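Local atomic coordinates of valine-pyruvate aminotransferase (Salmonella typhimurium, PDB entry 3G7Q), a protein that transfers the amino group of L-valine to pyruvate with the help of pyridoxal 5'-phosphate, yielding L-alanine and 3-methyl-2-oxobutanoate. Residues Gln75-Leu84 against Pro287-Lys295. Residues are numbered along the deposited sequence; the frame is centred on the assembly and turned at random. Where two conformers were deposited one is given.
Sequences QGKTALLNAL and PAMMCEMIK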
# COMPACT_ATOMS: atom_id res chain seq x y z
N GLN A 75 -4.40 12.81 14.09
CA GLN A 75 -5.35 12.77 12.98
C GLN A 75 -5.03 11.56 12.11
O GLN A 75 -5.19 11.59 10.88
CB GLN A 75 -5.28 14.05 12.17
CG GLN A 75 -5.68 15.28 12.93
CD GLN A 75 -5.68 16.49 12.05
OE1 GLN A 75 -4.69 16.77 11.38
NE2 GLN A 75 -6.80 17.23 12.03
N GLY A 76 -4.60 10.49 12.78
CA GLY A 76 -4.21 9.25 12.13
C GLY A 76 -5.41 8.38 11.84
O GLY A 76 -6.56 8.82 12.00
N LYS A 77 -5.12 7.15 11.42
CA LYS A 77 -6.15 6.15 11.13
C LYS A 77 -7.25 6.17 12.19
O LYS A 77 -8.43 6.29 11.85
CB LYS A 77 -5.55 4.75 11.02
N THR A 78 -6.89 6.15 13.46
CA THR A 78 -7.89 6.11 14.54
C THR A 78 -8.82 7.33 14.61
O THR A 78 -10.05 7.17 14.73
CB THR A 78 -7.21 5.90 15.90
OG1 THR A 78 -6.39 4.72 15.84
CG2 THR A 78 -8.25 5.76 17.03
N ALA A 79 -8.26 8.53 14.54
CA ALA A 79 -9.09 9.74 14.57
C ALA A 79 -10.02 9.75 13.35
O ALA A 79 -11.18 10.18 13.45
CB ALA A 79 -8.22 10.99 14.60
N LEU A 80 -9.51 9.28 12.21
CA LEU A 80 -10.31 9.25 10.98
C LEU A 80 -11.43 8.22 11.04
O LEU A 80 -12.53 8.49 10.56
CB LEU A 80 -9.42 8.98 9.76
CG LEU A 80 -10.15 8.92 8.42
CD1 LEU A 80 -10.89 10.23 8.15
CD2 LEU A 80 -9.19 8.60 7.29
N LEU A 81 -11.17 7.04 11.60
CA LEU A 81 -12.25 6.05 11.74
C LEU A 81 -13.41 6.66 12.53
O LEU A 81 -14.57 6.46 12.15
CB LEU A 81 -11.77 4.76 12.42
CG LEU A 81 -10.70 3.92 11.70
CD1 LEU A 81 -10.50 2.62 12.47
CD2 LEU A 81 -11.02 3.63 10.24
N ASN A 82 -13.10 7.39 13.60
CA ASN A 82 -14.11 8.07 14.41
C ASN A 82 -14.83 9.17 13.63
O ASN A 82 -16.05 9.30 13.72
CB ASN A 82 -13.51 8.70 15.67
CG ASN A 82 -13.00 7.68 16.68
OD1 ASN A 82 -13.21 6.48 16.53
ND2 ASN A 82 -12.34 8.17 17.72
N ALA A 83 -14.06 9.96 12.88
CA ALA A 83 -14.61 11.07 12.10
C ALA A 83 -15.52 10.60 10.98
O ALA A 83 -16.61 11.16 10.77
CB ALA A 83 -13.47 11.92 11.52
N LEU A 84 -15.09 9.57 10.26
CA LEU A 84 -15.90 8.99 9.19
C LEU A 84 -17.18 8.35 9.75
O LEU A 84 -18.24 8.45 9.13
CB LEU A 84 -15.11 7.94 8.43
CG LEU A 84 -14.06 8.38 7.43
CD1 LEU A 84 -13.17 7.20 6.99
CD2 LEU A 84 -14.73 9.03 6.23
N PRO A 287 -5.44 10.66 5.50
CA PRO A 287 -6.30 10.66 6.67
C PRO A 287 -6.34 11.99 7.43
O PRO A 287 -7.43 12.40 7.86
CB PRO A 287 -5.72 9.55 7.55
CG PRO A 287 -5.02 8.64 6.59
CD PRO A 287 -4.53 9.50 5.48
N ALA A 288 -5.20 12.67 7.56
CA ALA A 288 -5.16 13.93 8.30
C ALA A 288 -5.96 15.00 7.56
O ALA A 288 -6.73 15.76 8.17
CB ALA A 288 -3.70 14.40 8.55
N MSE A 289 -5.79 15.06 6.24
CA MSE A 289 -6.54 16.02 5.43
C MSE A 289 -8.03 15.75 5.51
O MSE A 289 -8.82 16.68 5.60
CB MSE A 289 -6.06 16.00 3.98
CG MSE A 289 -4.65 16.57 3.86
SE MSE A 289 -4.03 16.41 2.06
CE MSE A 289 -4.94 17.96 1.21
N MSE A 290 -8.42 14.48 5.44
CA MSE A 290 -9.83 14.12 5.57
C MSE A 290 -10.40 14.52 6.92
O MSE A 290 -11.50 15.06 7.00
CB MSE A 290 -10.05 12.63 5.40
CG MSE A 290 -9.93 12.13 4.00
SE MSE A 290 -10.72 10.35 3.88
CE MSE A 290 -12.13 10.70 4.42
N CYS A 291 -9.65 14.25 7.99
CA CYS A 291 -10.11 14.63 9.32
C CYS A 291 -10.40 16.13 9.38
O CYS A 291 -11.42 16.57 9.91
CB CYS A 291 -9.09 14.31 10.41
SG CYS A 291 -9.03 12.63 10.95
N GLU A 292 -9.48 16.91 8.81
CA GLU A 292 -9.60 18.35 8.81
C GLU A 292 -10.78 18.81 7.97
O GLU A 292 -11.53 19.69 8.40
CB GLU A 292 -8.29 18.96 8.30
CG GLU A 292 -8.07 20.40 8.62
CD GLU A 292 -8.08 20.71 10.13
OE1 GLU A 292 -7.69 19.87 10.98
OE2 GLU A 292 -8.54 21.80 10.44
N MSE A 293 -10.95 18.23 6.78
CA MSE A 293 -12.08 18.60 5.93
C MSE A 293 -13.41 18.27 6.59
O MSE A 293 -14.37 19.05 6.49
CB MSE A 293 -11.99 17.94 4.54
CG MSE A 293 -10.86 18.50 3.70
SE MSE A 293 -10.83 17.77 1.92
CE MSE A 293 -10.24 16.04 2.40
N ILE A 294 -13.48 17.13 7.28
CA ILE A 294 -14.72 16.74 7.98
C ILE A 294 -14.99 17.70 9.14
O ILE A 294 -16.12 18.17 9.31
CB ILE A 294 -14.64 15.29 8.49
CG1 ILE A 294 -14.69 14.34 7.29
CG2 ILE A 294 -15.79 14.99 9.46
CD1 ILE A 294 -14.29 12.92 7.62
N LYS A 295 -13.96 18.00 9.91
CA LYS A 295 -14.06 18.96 11.03
C LYS A 295 -14.52 20.34 10.59
O LYS A 295 -15.32 20.99 11.27
CB LYS A 295 -12.69 19.09 11.70
CG LYS A 295 -12.61 20.04 12.87
CD LYS A 295 -11.20 20.06 13.46
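Leu-80 enters a hole on helix 287-295 as a knob, its side chain held among Pro-287, Met-290, Cys-291 and Ile-294. With CG anti to the backbone N (chi1 180°), its two methyls part company: CD2 lies 3.6 Å from CB of Pro-287, while CD1 rests 3.7 Å from CB of the selenomethionine Met-290. SG of Cys-291, part of the hole, lies 3.9 Å from CB of Leu-80 and 4.1 Å from CB of Ala-79. Leu-103 of strand 101-104 touches Leu-80, and Leu-248 touches Met-290; Leu-80, Pro-287 and Met-290 are all buried, and here the packing is tight. One turn on, Leu-84 packs its CD2 against CD1 of Ile-294 at 4.2 Å. Toward Ala-83 and Ile-294, both partly exposed, the packing is looser, with Ala-83 CB meeting CD1 of Ile-294 at 4.1 Å. Before the N-cap residue Gly-76, the extended side chain of Gln-75 reaches across the second helix. Its NE2 donates to OE1 of Glu-292 (3.0 Å, 151° at the hydrogen), with the acceptor close to the amide plane. Salt bridges from Lys-63 to OE1 and from Arg-296 to OE2 probably keep that carboxylate ionised. The helix axes, 9.0 Å apart, cross at 36°: a near-parallel helix pair with Leu-80 as its knob, beside strand 101-104, outermost within the chain in the large mixed sheet of this class I pyridoxal-phosphate aminotransferase.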